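Local atomic coordinates of TCR alpha chain (Gallus gallus, PDB entry 6LIR), a protein that probably forms the alpha half of the chicken alpha-beta T-cell receptor, pairing with the beta chain to recognise antigen presented by MHC molecules. Residues Gln3-Ala8 and Asn17-His22; Tyr28-Tyr33 and Arg68-Trp73; Pro115-Leu120 and Met178-Lys183; Lys126-Cys131 and Thr170-Lys175. All coordinates share one frame; numbering follows the deposited sequence.

Contact 1 (Gln3-Ala8 and Asn17-His22); sequences QQEPSA and NITCSH
Two backbone hydrogen bonds tie Gln3 to Ser21 in one antiparallel hydrogen-bonded pair. Gln3 N donates to Ser21 O over 2.8 Å, and Ser21 N returns a bond of 3.0 Å to Gln3 O. Both are nearly straight, 171° and 172° at hydrogen, and each donor lies in the plane of the carbonyl it meets. Cys20 CA approaches the same Gln3 O at 3.5 Å in a CA-H...O contact, so this oxygen receives a second, softer touch. Two waters extend the join, one between side-chain tips and one further along the backbones. Water 1 donates a hydrogen bond to Gln3 OE1 (2.7 Å) and is also hydrogen-bonded to Ser21 OG, bridging side chains whose own oxygens OE1 and OG stay 4.0 Å apart. Water 2 accepts from Glu5 N at 2.7 Å and donates to Thr19 O at 2.8 Å, continuing the pairing where the backbones have begun to part. Gln4 runs its extended chain inward, CG resting 3.9 Å from Thr19 O. Its amide is secured beyond the two segments: NE2 bonds to Tyr85 O and OE1 to Cys87 N, the latter residue being the disulfide partner of Cys20. Further along, Ala8 pairs by backbone with Arg104 and Ser106, so the first strand of this V-type immunoglobulin domain leaves strand 16-21 for the opposite sheet. The result is a short edge pairing in which two waters stand in for direct bonds, while the Gln4 amide is held, buried, beside the disulfide.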
loop_
_atom_site.group_PDB
_atom_site.type_symbol
_atom_site.label_atom_id
_atom_site.label_comp_id
_atom_site.label_asym_id
_atom_site.label_seq_id
_atom_site.Cartn_x
_atom_site.Cartn_y
_atom_site.Cartn_z
ATOM N N GLN A 3 4.758 10.588 -19.091
ATOM C CA GLN A 3 4.777 9.135 -19.195
ATOM C C GLN A 3 5.857 8.518 -18.317
ATOM O O GLN A 3 6.981 9.024 -18.240
ATOM C CB GLN A 3 4.983 8.699 -20.646
ATOM C CG GLN A 3 3.900 9.189 -21.586
ATOM C CD GLN A 3 4.380 9.285 -23.016
ATOM O OE1 GLN A 3 5.081 10.227 -23.384
ATOM N NE2 GLN A 3 4.007 8.306 -23.834
ATOM N N GLN A 4 5.505 7.408 -17.673
ATOM C CA GLN A 4 6.410 6.631 -16.842
ATOM C C GLN A 4 6.159 5.155 -17.105
ATOM O O GLN A 4 5.045 4.755 -17.454
ATOM C CB GLN A 4 6.218 6.914 -15.344
ATOM C CG GLN A 4 6.529 8.332 -14.907
ATOM C CD GLN A 4 6.402 8.500 -13.404
ATOM O OE1 GLN A 4 5.508 9.196 -12.919
ATOM N NE2 GLN A 4 7.292 7.851 -12.657
ATOM N N GLU A 5 7.195 4.345 -16.931
ATOM C CA GLU A 5 7.000 2.911 -17.044
ATOM C C GLU A 5 6.146 2.436 -15.870
ATOM O O GLU A 5 6.344 2.888 -14.739
ATOM C CB GLU A 5 8.340 2.180 -17.042
ATOM C CG GLU A 5 9.201 2.453 -18.264
ATOM C CD GLU A 5 8.500 2.095 -19.559
ATOM O OE1 GLU A 5 8.443 0.891 -19.890
ATOM O OE2 GLU A 5 8.007 3.014 -20.248
ATOM N N PRO A 6 5.167 1.560 -16.112
ATOM C CA PRO A 6 4.261 1.157 -15.021
ATOM C C PRO A 6 4.969 0.513 -13.841
ATOM O O PRO A 6 4.562 0.721 -12.690
ATOM C CB PRO A 6 3.292 0.186 -15.714
ATOM C CG PRO A 6 4.018 -0.277 -16.938
ATOM C CD PRO A 6 4.843 0.888 -17.382
ATOM N N SER A 7 6.009 -0.281 -14.087
ATOM C CA SER A 7 6.669 -0.983 -12.998
ATOM C C SER A 7 8.154 -1.126 -13.288
ATOM O O SER A 7 8.601 -1.048 -14.436
ATOM C CB SER A 7 6.038 -2.360 -12.761
ATOM O OG SER A 7 6.026 -3.121 -13.952
ATOM N N ALA A 8 8.912 -1.342 -12.216
ATOM C CA ALA A 8 10.343 -1.592 -12.293
ATOM C C ALA A 8 10.716 -2.547 -11.170
ATOM O O ALA A 8 10.037 -2.621 -10.142
ATOM C CB ALA A 8 11.153 -0.297 -12.190
ATOM N N ASN A 17 17.330 2.892 -12.562
ATOM C CA ASN A 17 16.943 4.160 -13.158
ATOM C C ASN A 17 15.437 4.179 -13.394
ATOM O O ASN A 17 14.881 3.231 -13.960
ATOM C CB ASN A 17 17.691 4.371 -14.474
ATOM C CG ASN A 17 17.723 5.822 -14.902
ATOM O OD1 ASN A 17 18.000 6.714 -14.098
ATOM N ND2 ASN A 17 17.437 6.067 -16.172
ATOM N N ILE A 18 14.781 5.254 -12.977
ATOM C CA ILE A 18 13.349 5.421 -13.198
ATOM C C ILE A 18 13.182 6.637 -14.102
ATOM O O ILE A 18 13.543 7.759 -13.723
ATOM C CB ILE A 18 12.573 5.587 -11.884
ATOM C CG1 ILE A 18 12.854 4.408 -10.948
ATOM C CG2 ILE A 18 11.073 5.685 -12.148
ATOM C CD1 ILE A 18 12.032 4.438 -9.678
ATOM N N THR A 19 12.679 6.409 -15.315
ATOM C CA THR A 19 12.573 7.451 -16.326
ATOM C C THR A 19 11.246 8.196 -16.233
ATOM O O THR A 19 10.274 7.727 -15.638
ATOM C CB THR A 19 12.722 6.866 -17.733
ATOM O OG1 THR A 19 11.655 5.943 -17.982
ATOM C CG2 THR A 19 14.060 6.150 -17.887
ATOM N N CYS A 20 11.203 9.345 -16.898
ATOM C CA CYS A 20 9.999 10.162 -16.985
ATOM C C CYS A 20 10.119 10.981 -18.260
ATOM O O CYS A 20 11.095 11.715 -18.430
ATOM C CB CYS A 20 9.838 11.065 -15.758
ATOM S SG CYS A 20 8.464 12.241 -15.845
ATOM N N SER A 21 9.154 10.820 -19.162
ATOM C CA SER A 21 9.188 11.418 -20.488
ATOM C C SER A 21 7.948 12.279 -20.691
ATOM O O SER A 21 6.823 11.812 -20.483
ATOM C CB SER A 21 9.269 10.327 -21.559
ATOM O OG SER A 21 8.958 10.839 -22.840
ATOM N N HIS A 22 8.157 13.539 -21.081
ATOM C CA HIS A 22 7.066 14.478 -21.360
ATOM C C HIS A 22 7.438 15.324 -22.569
ATOM O O HIS A 22 7.777 16.507 -22.443
ATOM C CB HIS A 22 6.772 15.349 -20.138
ATOM C CG HIS A 22 7.995 15.799 -19.400
ATOM N ND1 HIS A 22 8.578 17.033 -19.600
ATOM C CD2 HIS A 22 8.742 15.182 -18.454
ATOM C CE1 HIS A 22 9.634 17.153 -18.815
ATOM N NE2 HIS A 22 9.755 16.042 -18.109
HETATM O O HOH W 1 7.452 9.599 -24.480
HETATM O O HOH W 2 9.419 5.050 -15.497
#

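Contact 2 (Tyr28-Tyr33 and Arg68-Trp73); sequences YSIQWY and RSSALW
The core of the V-type immunoglobulin sandwich lies here, where the buried tryptophan of strand 29-35 meets strand 69-74 of the facing sheet. Trp32 carries the contact. Its ring is met over one face by Leu72, whose CB sits 3.8 Å from the centroid of the six-membered ring and only 5° off the normal, a CH-pi contact centred almost exactly. Leu72 CG is anti to its backbone N, which sends the branch along the indole in the opposite direction to the Trp32 chain and sets CD2 3.8 Å from Trp32 CE3. At the edge of the same ring, close to its plane, Ser70 OG accepts a hydrogen bond of 3.1 Å from Trp32 NE1. This bond is moderately bent, 147° at hydrogen, and gives the buried indole N-H a partner within the core. Ser70 OG stands between its own backbone N and carbonyl carbon (chi1 79°), the setting that presents it to the ring. The axes of the short strand segments 29-33 and 69-73 approach to 9.0 Å, the separation of two layers of a beta sandwich, and side chains from both fill the interval. Trp32 also packs on Cys20 and Cys87, the two halves of the intersheet disulfide, and on Leu61. Two residues earlier on the same strand, Ile30 continues the layer: its CD1 lies 3.8 Å from Ser70 CB, and its CG2 is 3.7 Å from Ser70 OG. On the outward side of strand 29-35, Tyr33 OH bonds to the backbone N of Leu99 of the TCR beta chain.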
loop_
_atom_site.group_PDB
_atom_site.type_symbol
_atom_site.label_atom_id
_atom_site.label_comp_id
_atom_site.label_asym_id
_atom_site.label_seq_id
_atom_site.Cartn_x
_atom_site.Cartn_y
_atom_site.Cartn_z
ATOM N N TYR A 28 9.596 23.779 -16.596
ATOM C CA TYR A 28 10.214 24.845 -15.818
ATOM C C TYR A 28 10.874 24.270 -14.574
ATOM O O TYR A 28 11.957 24.711 -14.173
ATOM C CB TYR A 28 9.178 25.902 -15.431
ATOM C CG TYR A 28 9.714 26.957 -14.488
ATOM C CD1 TYR A 28 10.395 28.069 -14.971
ATOM C CD2 TYR A 28 9.549 26.838 -13.111
ATOM C CE1 TYR A 28 10.893 29.033 -14.112
ATOM C CE2 TYR A 28 10.043 27.798 -12.244
ATOM C CZ TYR A 28 10.713 28.892 -12.749
ATOM O OH TYR A 28 11.205 29.848 -11.891
ATOM N N SER A 29 10.232 23.285 -13.956
ATOM C CA SER A 29 10.783 22.611 -12.794
ATOM C C SER A 29 10.259 21.186 -12.783
ATOM O O SER A 29 9.173 20.901 -13.296
ATOM C CB SER A 29 10.415 23.329 -11.489
ATOM O OG SER A 29 9.040 23.168 -11.196
ATOM N N ILE A 30 11.054 20.289 -12.215
ATOM C CA ILE A 30 10.718 18.876 -12.154
ATOM C C ILE A 30 10.825 18.431 -10.706
ATOM O O ILE A 30 11.804 18.752 -10.022
ATOM C CB ILE A 30 11.639 18.030 -13.056
ATOM C CG1 ILE A 30 11.352 18.325 -14.530
ATOM C CG2 ILE A 30 11.460 16.553 -12.774
ATOM C CD1 ILE A 30 12.415 17.816 -15.474
ATOM N N GLN A 31 9.831 17.680 -10.248
ATOM C CA GLN A 31 9.817 17.143 -8.901
ATOM C C GLN A 31 9.547 15.653 -8.980
ATOM O O GLN A 31 8.918 15.165 -9.924
ATOM C CB GLN A 31 8.746 17.801 -8.021
ATOM C CG GLN A 31 8.968 19.275 -7.758
ATOM C CD GLN A 31 7.669 20.021 -7.528
ATOM O OE1 GLN A 31 7.414 21.047 -8.159
ATOM N NE2 GLN A 31 6.839 19.509 -6.624
ATOM N N TRP A 32 9.999 14.940 -7.958
ATOM C CA TRP A 32 9.763 13.514 -7.861
ATOM C C TRP A 32 9.221 13.215 -6.477
ATOM O O TRP A 32 9.661 13.804 -5.483
ATOM C CB TRP A 32 11.040 12.709 -8.110
ATOM C CG TRP A 32 11.375 12.531 -9.556
ATOM C CD1 TRP A 32 11.999 13.431 -10.371
ATOM C CD2 TRP A 32 11.107 11.378 -10.362
ATOM N NE1 TRP A 32 12.141 12.908 -11.635
ATOM C CE2 TRP A 32 11.604 11.647 -11.655
ATOM C CE3 TRP A 32 10.505 10.139 -10.114
ATOM C CZ2 TRP A 32 11.515 10.727 -12.698
ATOM C CZ3 TRP A 32 10.415 9.224 -11.152
ATOM C CH2 TRP A 32 10.919 9.524 -12.429
ATOM N N TYR A 33 8.261 12.298 -6.430
ATOM C CA TYR A 33 7.622 11.871 -5.200
ATOM C C TYR A 33 7.623 10.351 -5.170
ATOM O O TYR A 33 7.776 9.689 -6.201
ATOM C CB TYR A 33 6.175 12.386 -5.097
ATOM C CG TYR A 33 6.029 13.889 -4.989
ATOM C CD1 TYR A 33 6.184 14.708 -6.101
ATOM C CD2 TYR A 33 5.709 14.484 -3.776
ATOM C CE1 TYR A 33 6.044 16.083 -6.003
ATOM C CE2 TYR A 33 5.566 15.856 -3.665
ATOM C CZ TYR A 33 5.733 16.651 -4.781
ATOM O OH TYR A 33 5.592 18.016 -4.667
ATOM N N ARG A 68 12.726 18.124 -21.399
ATOM C CA ARG A 68 11.527 17.390 -21.779
ATOM C C ARG A 68 11.532 15.963 -21.250
ATOM O O ARG A 68 10.682 15.160 -21.650
ATOM C CB ARG A 68 11.368 17.396 -23.302
ATOM C CG ARG A 68 11.212 18.804 -23.883
ATOM C CD ARG A 68 10.991 18.781 -25.389
ATOM N NE ARG A 68 10.938 20.136 -25.935
ATOM C CZ ARG A 68 9.828 20.861 -26.018
ATOM N NH1 ARG A 68 8.675 20.357 -25.596
ATOM N NH2 ARG A 68 9.870 22.088 -26.520
ATOM N N SER A 69 12.439 15.646 -20.333
ATOM C CA SER A 69 12.523 14.329 -19.712
ATOM C C SER A 69 13.448 14.429 -18.510
ATOM O O SER A 69 14.249 15.362 -18.398
ATOM C CB SER A 69 13.031 13.261 -20.684
ATOM O OG SER A 69 14.362 13.534 -21.069
ATOM N N SER A 70 13.336 13.445 -17.621
ATOM C CA SER A 70 14.232 13.349 -16.481
ATOM C C SER A 70 14.344 11.888 -16.068
ATOM O O SER A 70 13.608 11.022 -16.549
ATOM C CB SER A 70 13.747 14.218 -15.314
ATOM O OG SER A 70 12.692 13.582 -14.611
ATOM N N ALA A 71 15.276 11.626 -15.159
ATOM C CA ALA A 71 15.538 10.270 -14.703
ATOM C C ALA A 71 15.951 10.320 -13.244
ATOM O O ALA A 71 16.818 11.112 -12.867
ATOM C CB ALA A 71 16.632 9.592 -15.537
ATOM N N LEU A 72 15.324 9.471 -12.437
ATOM C CA LEU A 72 15.651 9.326 -11.029
ATOM C C LEU A 72 16.473 8.058 -10.854
ATOM O O LEU A 72 15.979 6.951 -11.100
ATOM C CB LEU A 72 14.387 9.265 -10.173
ATOM C CG LEU A 72 14.658 9.178 -8.672
ATOM C CD1 LEU A 72 15.300 10.466 -8.174
ATOM C CD2 LEU A 72 13.383 8.873 -7.899
ATOM N N TRP A 73 17.723 8.219 -10.440
ATOM C CA TRP A 73 18.622 7.095 -10.218
ATOM C C TRP A 73 18.673 6.814 -8.726
ATOM O O TRP A 73 19.007 7.702 -7.938
ATOM C CB TRP A 73 20.023 7.395 -10.753
ATOM C CG TRP A 73 21.065 6.369 -10.355
ATOM C CD1 TRP A 73 22.063 6.527 -9.436
ATOM C CD2 TRP A 73 21.208 5.040 -10.875
ATOM N NE1 TRP A 73 22.819 5.377 -9.351
ATOM C CE2 TRP A 73 22.315 4.450 -10.225
ATOM C CE3 TRP A 73 20.510 4.291 -11.827
ATOM C CZ2 TRP A 73 22.738 3.149 -10.498
ATOM C CZ3 TRP A 73 20.932 2.996 -12.100
ATOM C CH2 TRP A 73 22.034 2.441 -11.436
#

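Contact 3 (Pro115-Leu120 and Met178-Lys183); sequences PSVYRL and MQCGAK
Val117 is the first residue of strand 116-121 to turn its side chain to segment 178-183. Its CG1, anti to the backbone N, sits 3.3 Å from Cys180 SG, a tight van der Waals touch on the disulfide sulfur. The other branch, CG2, faces the methyl of Ala182 more loosely, with 4.4 Å between CG2 and Ala182 CB. The side chain of Tyr118 starts away from segment 178-183, and its hydroxyl bonds to Glu133 of the TCR beta chain, but its backbone O comes within 3.1 Å of Cys180 SG. The sulfur is thus wedged between a methyl and a carbonyl of adjacent residues. Cys180 is bonded to Cys131 of strand 128-134, the neighbour of strand 116-121, in the disulfide that links the two sheets of a constant-type immunoglobulin domain; strand 116-121 therefore lies beside the bridge as the edge strand of one sheet, running nearly antiparallel (170°) to the segment opposite. Arg119 leaves the backbone obliquely and bends at chi2 and chi3, so that its aliphatic part lies alongside the cysteine: CG is 3.5 Å and CD 3.6 Å from Cys180 CB. Beyond this apolar stem the guanidinium forms salt bridges with Glu129 through NH1 and with Asp194 through NH2.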
loop_
_atom_site.group_PDB
_atom_site.type_symbol
_atom_site.label_atom_id
_atom_site.label_comp_id
_atom_site.label_asym_id
_atom_site.label_seq_id
_atom_site.Cartn_x
_atom_site.Cartn_y
_atom_site.Cartn_z
ATOM N N PRO A 115 13.033 -23.691 0.859
ATOM C CA PRO A 115 11.569 -23.647 0.800
ATOM C C PRO A 115 10.944 -24.653 1.749
ATOM O O PRO A 115 11.376 -25.803 1.834
ATOM C CB PRO A 115 11.252 -23.975 -0.662
ATOM C CG PRO A 115 12.493 -24.544 -1.246
ATOM C CD PRO A 115 13.637 -24.341 -0.317
ATOM N N SER A 116 9.922 -24.201 2.472
ATOM C CA SER A 116 9.142 -25.077 3.329
ATOM C C SER A 116 7.676 -24.710 3.186
ATOM O O SER A 116 7.330 -23.566 2.878
ATOM C CB SER A 116 9.560 -24.969 4.796
ATOM O OG SER A 116 10.941 -25.216 4.946
ATOM N N VAL A 117 6.824 -25.706 3.373
ATOM C CA VAL A 117 5.384 -25.550 3.263
ATOM C C VAL A 117 4.761 -26.053 4.558
ATOM O O VAL A 117 5.218 -27.052 5.125
ATOM C CB VAL A 117 4.839 -26.290 2.023
ATOM C CG1 VAL A 117 3.345 -26.296 2.020
ATOM C CG2 VAL A 117 5.335 -25.610 0.754
ATOM N N TYR A 118 3.721 -25.366 5.031
ATOM C CA TYR A 118 3.090 -25.726 6.291
ATOM C C TYR A 118 1.592 -25.490 6.202
ATOM O O TYR A 118 1.123 -24.594 5.496
ATOM C CB TYR A 118 3.629 -24.909 7.478
ATOM C CG TYR A 118 5.131 -24.844 7.600
ATOM C CD1 TYR A 118 5.847 -25.877 8.191
ATOM C CD2 TYR A 118 5.832 -23.741 7.138
ATOM C CE1 TYR A 118 7.223 -25.812 8.310
ATOM C CE2 TYR A 118 7.204 -23.668 7.250
ATOM C CZ TYR A 118 7.895 -24.703 7.837
ATOM O OH TYR A 118 9.264 -24.629 7.948
ATOM N N ARG A 119 0.853 -26.285 6.963
ATOM C CA ARG A 119 -0.584 -26.129 7.102
ATOM C C ARG A 119 -0.871 -25.509 8.458
ATOM O O ARG A 119 -0.284 -25.905 9.469
ATOM C CB ARG A 119 -1.305 -27.471 6.990
ATOM C CG ARG A 119 -1.758 -27.823 5.594
ATOM C CD ARG A 119 -1.374 -29.248 5.252
ATOM N NE ARG A 119 -1.979 -30.221 6.160
ATOM C CZ ARG A 119 -3.161 -30.796 5.960
ATOM N NH1 ARG A 119 -3.875 -30.493 4.883
ATOM N NH2 ARG A 119 -3.633 -31.672 6.838
ATOM N N LEU A 120 -1.785 -24.550 8.480
ATOM C CA LEU A 120 -2.135 -23.868 9.710
ATOM C C LEU A 120 -3.630 -23.974 9.943
ATOM O O LEU A 120 -4.426 -24.027 9.000
ATOM C CB LEU A 120 -1.746 -22.385 9.668
ATOM C CG LEU A 120 -0.381 -21.991 9.110
ATOM C CD1 LEU A 120 -0.201 -20.479 9.200
ATOM C CD2 LEU A 120 0.720 -22.710 9.854
ATOM N N MET A 178 -8.626 -28.561 0.736
ATOM C CA MET A 178 -7.346 -27.878 0.807
ATOM C C MET A 178 -6.236 -28.893 0.596
ATOM O O MET A 178 -6.234 -29.959 1.219
ATOM C CB MET A 178 -7.169 -27.171 2.157
ATOM C CG MET A 178 -5.716 -27.003 2.592
ATOM S SD MET A 178 -4.748 -25.950 1.492
ATOM C CE MET A 178 -5.548 -24.369 1.753
ATOM N N GLN A 179 -5.285 -28.543 -0.267
ATOM C CA GLN A 179 -4.114 -29.370 -0.528
ATOM C C GLN A 179 -2.927 -28.418 -0.555
ATOM O O GLN A 179 -2.738 -27.676 -1.524
ATOM C CB GLN A 179 -4.252 -30.136 -1.845
ATOM C CG GLN A 179 -3.026 -30.965 -2.203
ATOM C CD GLN A 179 -3.298 -31.989 -3.284
ATOM O OE1 GLN A 179 -4.448 -32.310 -3.567
ATOM N NE2 GLN A 179 -2.235 -32.500 -3.903
ATOM N N CYS A 180 -2.137 -28.440 0.518
ATOM C CA CYS A 180 -1.038 -27.508 0.726
ATOM C C CYS A 180 0.203 -28.099 0.087
ATOM O O CYS A 180 0.743 -29.095 0.577
ATOM C CB CYS A 180 -0.835 -27.341 2.227
ATOM S SG CYS A 180 0.145 -26.002 2.862
ATOM N N GLY A 181 0.674 -27.472 -0.984
ATOM C CA GLY A 181 1.930 -27.894 -1.560
ATOM C C GLY A 181 2.531 -26.845 -2.465
ATOM O O GLY A 181 1.961 -25.774 -2.700
ATOM N N ALA A 182 3.696 -27.204 -2.996
ATOM C CA ALA A 182 4.347 -26.453 -4.062
ATOM C C ALA A 182 5.501 -27.278 -4.611
ATOM O O ALA A 182 5.921 -28.268 -4.007
ATOM C CB ALA A 182 4.853 -25.090 -3.582
ATOM N N LYS A 183 5.993 -26.872 -5.776
ATOM C CA LYS A 183 7.214 -27.432 -6.344
ATOM C C LYS A 183 8.252 -26.330 -6.501
ATOM O O LYS A 183 7.927 -25.217 -6.925
ATOM C CB LYS A 183 6.957 -28.128 -7.684
ATOM C CG LYS A 183 5.962 -29.267 -7.564
ATOM C CD LYS A 183 5.073 -29.380 -8.782
ATOM C CE LYS A 183 5.791 -30.136 -9.886
ATOM N NZ LYS A 183 4.859 -30.597 -10.948
#

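Contact 4 (Lys126-Cys131 and Thr170-Lys175)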
loop_
_atom_site.group_PDB
_atom_site.type_symbol
_atom_site.label_atom_id
_atom_site.label_comp_id
_atom_site.label_asym_id
_atom_site.label_seq_id
_atom_site.Cartn_x
_atom_site.Cartn_y
_atom_site.Cartn_z
ATOM N N LYS A 126 -12.506 -23.312 12.837
ATOM C CA LYS A 126 -11.876 -24.626 12.765
ATOM C C LYS A 126 -12.134 -25.374 11.461
ATOM O O LYS A 126 -11.526 -26.430 11.257
ATOM C CB LYS A 126 -12.287 -25.492 13.956
ATOM C CG LYS A 126 -11.897 -24.911 15.313
ATOM C CD LYS A 126 -10.376 -24.778 15.491
ATOM C CE LYS A 126 -9.577 -26.020 15.108
ATOM N NZ LYS A 126 -8.301 -25.643 14.430
ATOM N N ASN A 127 -12.990 -24.872 10.570
ATOM C CA ASN A 127 -13.235 -25.543 9.298
ATOM C C ASN A 127 -12.534 -24.814 8.156
ATOM O O ASN A 127 -13.013 -24.794 7.019
ATOM C CB ASN A 127 -14.736 -25.687 9.026
ATOM C CG ASN A 127 -15.453 -24.351 8.897
ATOM O OD1 ASN A 127 -15.252 -23.612 7.936
ATOM N ND2 ASN A 127 -16.320 -24.051 9.859
ATOM N N LEU A 128 -11.361 -24.260 8.452
ATOM C CA LEU A 128 -10.562 -23.484 7.516
ATOM C C LEU A 128 -9.100 -23.835 7.735
ATOM O O LEU A 128 -8.673 -24.063 8.871
ATOM C CB LEU A 128 -10.767 -21.975 7.714
ATOM C CG LEU A 128 -11.643 -21.209 6.721
ATOM C CD1 LEU A 128 -13.099 -21.588 6.874
ATOM C CD2 LEU A 128 -11.464 -19.711 6.913
ATOM N N GLU A 129 -8.341 -23.888 6.645
ATOM C CA GLU A 129 -6.919 -24.193 6.696
ATOM C C GLU A 129 -6.161 -23.189 5.844
ATOM O O GLU A 129 -6.634 -22.787 4.777
ATOM C CB GLU A 129 -6.629 -25.618 6.210
ATOM C CG GLU A 129 -5.904 -26.477 7.229
ATOM C CD GLU A 129 -5.647 -27.886 6.725
ATOM O OE1 GLU A 129 -5.929 -28.849 7.471
ATOM O OE2 GLU A 129 -5.160 -28.031 5.582
ATOM N N MET A 130 -4.990 -22.774 6.328
ATOM C CA MET A 130 -4.151 -21.812 5.627
ATOM C C MET A 130 -2.832 -22.474 5.256
ATOM O O MET A 130 -2.177 -23.097 6.099
ATOM C CB MET A 130 -3.897 -20.576 6.494
ATOM C CG MET A 130 -2.943 -19.552 5.888
ATOM S SD MET A 130 -3.673 -18.575 4.559
ATOM C CE MET A 130 -4.844 -17.575 5.476
ATOM N N CYS A 131 -2.447 -22.342 3.999
ATOM C CA CYS A 131 -1.200 -22.911 3.512
ATOM C C CYS A 131 -0.124 -21.839 3.500
ATOM O O CYS A 131 -0.302 -20.785 2.888
ATOM C CB CYS A 131 -1.382 -23.523 2.125
ATOM S SG CYS A 131 -0.012 -24.520 1.482
ATOM N N THR A 170 0.781 -17.396 0.747
ATOM C CA THR A 170 -0.296 -18.066 1.461
ATOM C C THR A 170 -1.510 -18.223 0.561
ATOM O O THR A 170 -1.735 -17.432 -0.355
ATOM C CB THR A 170 -0.739 -17.293 2.719
ATOM O OG1 THR A 170 -0.981 -15.920 2.383
ATOM C CG2 THR A 170 0.311 -17.375 3.814
ATOM N N TYR A 171 -2.293 -19.259 0.850
ATOM C CA TYR A 171 -3.605 -19.457 0.256
ATOM C C TYR A 171 -4.416 -20.311 1.217
ATOM O O TYR A 171 -3.861 -21.117 1.969
ATOM C CB TYR A 171 -3.539 -20.077 -1.152
ATOM C CG TYR A 171 -2.962 -21.477 -1.267
ATOM C CD1 TYR A 171 -3.757 -22.600 -1.074
ATOM C CD2 TYR A 171 -1.632 -21.672 -1.622
ATOM C CE1 TYR A 171 -3.237 -23.878 -1.198
ATOM C CE2 TYR A 171 -1.104 -22.945 -1.750
ATOM C CZ TYR A 171 -1.910 -24.045 -1.536
ATOM O OH TYR A 171 -1.389 -25.314 -1.663
ATOM N N TRP A 172 -5.729 -20.099 1.214
ATOM C CA TRP A 172 -6.610 -20.701 2.202
ATOM C C TRP A 172 -7.862 -21.226 1.516
ATOM O O TRP A 172 -8.256 -20.741 0.452
ATOM C CB TRP A 172 -7.007 -19.686 3.279
ATOM C CG TRP A 172 -7.801 -18.555 2.713
ATOM C CD1 TRP A 172 -7.314 -17.411 2.152
ATOM C CD2 TRP A 172 -9.226 -18.471 2.622
ATOM N NE1 TRP A 172 -8.350 -16.614 1.727
ATOM C CE2 TRP A 172 -9.534 -17.242 2.007
ATOM C CE3 TRP A 172 -10.274 -19.314 3.010
ATOM C CZ2 TRP A 172 -10.844 -16.834 1.769
ATOM C CZ3 TRP A 172 -11.574 -18.907 2.772
ATOM C CH2 TRP A 172 -11.848 -17.678 2.159
ATOM N N ALA A 173 -8.490 -22.215 2.145
ATOM C CA ALA A 173 -9.693 -22.835 1.609
ATOM C C ALA A 173 -10.348 -23.637 2.722
ATOM O O ALA A 173 -9.730 -23.900 3.759
ATOM C CB ALA A 173 -9.380 -23.735 0.409
ATOM N N LYS A 174 -11.623 -23.976 2.518
ATOM C CA LYS A 174 -12.289 -24.934 3.392
ATOM C C LYS A 174 -11.397 -26.155 3.591
ATOM O O LYS A 174 -10.764 -26.634 2.647
ATOM C CB LYS A 174 -13.642 -25.344 2.804
ATOM C CG LYS A 174 -14.654 -24.203 2.675
ATOM C CD LYS A 174 -15.491 -24.357 1.410
ATOM C CE LYS A 174 -16.317 -23.123 1.087
ATOM N NZ LYS A 174 -16.033 -22.598 -0.282
ATOM N N LYS A 175 -11.317 -26.621 4.841
ATOM C CA LYS A 175 -10.392 -27.692 5.208
ATOM C C LYS A 175 -10.415 -28.849 4.210
ATOM O O LYS A 175 -9.388 -29.194 3.614
ATOM C CB LYS A 175 -10.714 -28.190 6.619
ATOM C CG LYS A 175 -9.774 -29.275 7.122
ATOM C CD LYS A 175 -9.878 -29.455 8.630
ATOM C CE LYS A 175 -9.459 -28.195 9.370
ATOM N NZ LYS A 175 -9.554 -28.360 10.849
#
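Tyr171 OH is gripped by two hydrogen bonds, giving its proton to Gln179 O and accepting from Gly181 N, and Cys131 SG lies alongside it at 3.5 Å. This pins the ring end in the core of a constant-type immunoglobulin sandwich, where strands 128-134 and 164-174 are antiparallel neighbours. Over one face of that ring stands Cys131 CB, 3.8 Å from the centroid in a CH-pi contact, while the sulfur approaches obliquely. Backbone bonds pair Cys131 with Tyr171 and Glu129 with Ala173; the shortest runs from Cys131 N to Tyr171 O at 2.8 Å. On the opposite sheet face Met130, bent at chi2 and chi3, brings CE to 3.7 Å from Trp172 CB and SD obliquely beside the indole in a Met-aromatic contact. Leu128 lies side by side with Trp172, CD2 4.1 Å from CE3. This face meets the TCR beta chain, whose Leu142 packs on Leu128 and Trp172 and whose Phe124 packs on Met130. Toward the strand ends, Lys175 crosses Glu129 at about a right angle and turns at chi3, so that NZ donates a 2.8 Å hydrogen bond to Lys126 O, nearly along the C=O axis.

How the contacts relate
The four contacts form two pairs at opposite sides of the chain's centre, one in each immunoglobulin domain. Contacts 1 and 2, centred about 10 Å apart, come first along the chain; strands 16-21 and 69-74 are neighbours in one sheet, while strands 7-11 and 29-35 belong to the sheet facing it. Contacts 3 and 4, centred about 11 Å apart, share the sheet holding strands 116-121 and 128-134, and their disulfide ties it to segment 178-183, leading into strand 181-184 of the facing sheet; in sequence contact 4 falls between the segments of contact 3. Contacts 2 and 4 are centred about 47 Å apart; each domain is built round its own disulfide, and both meet the beta chain.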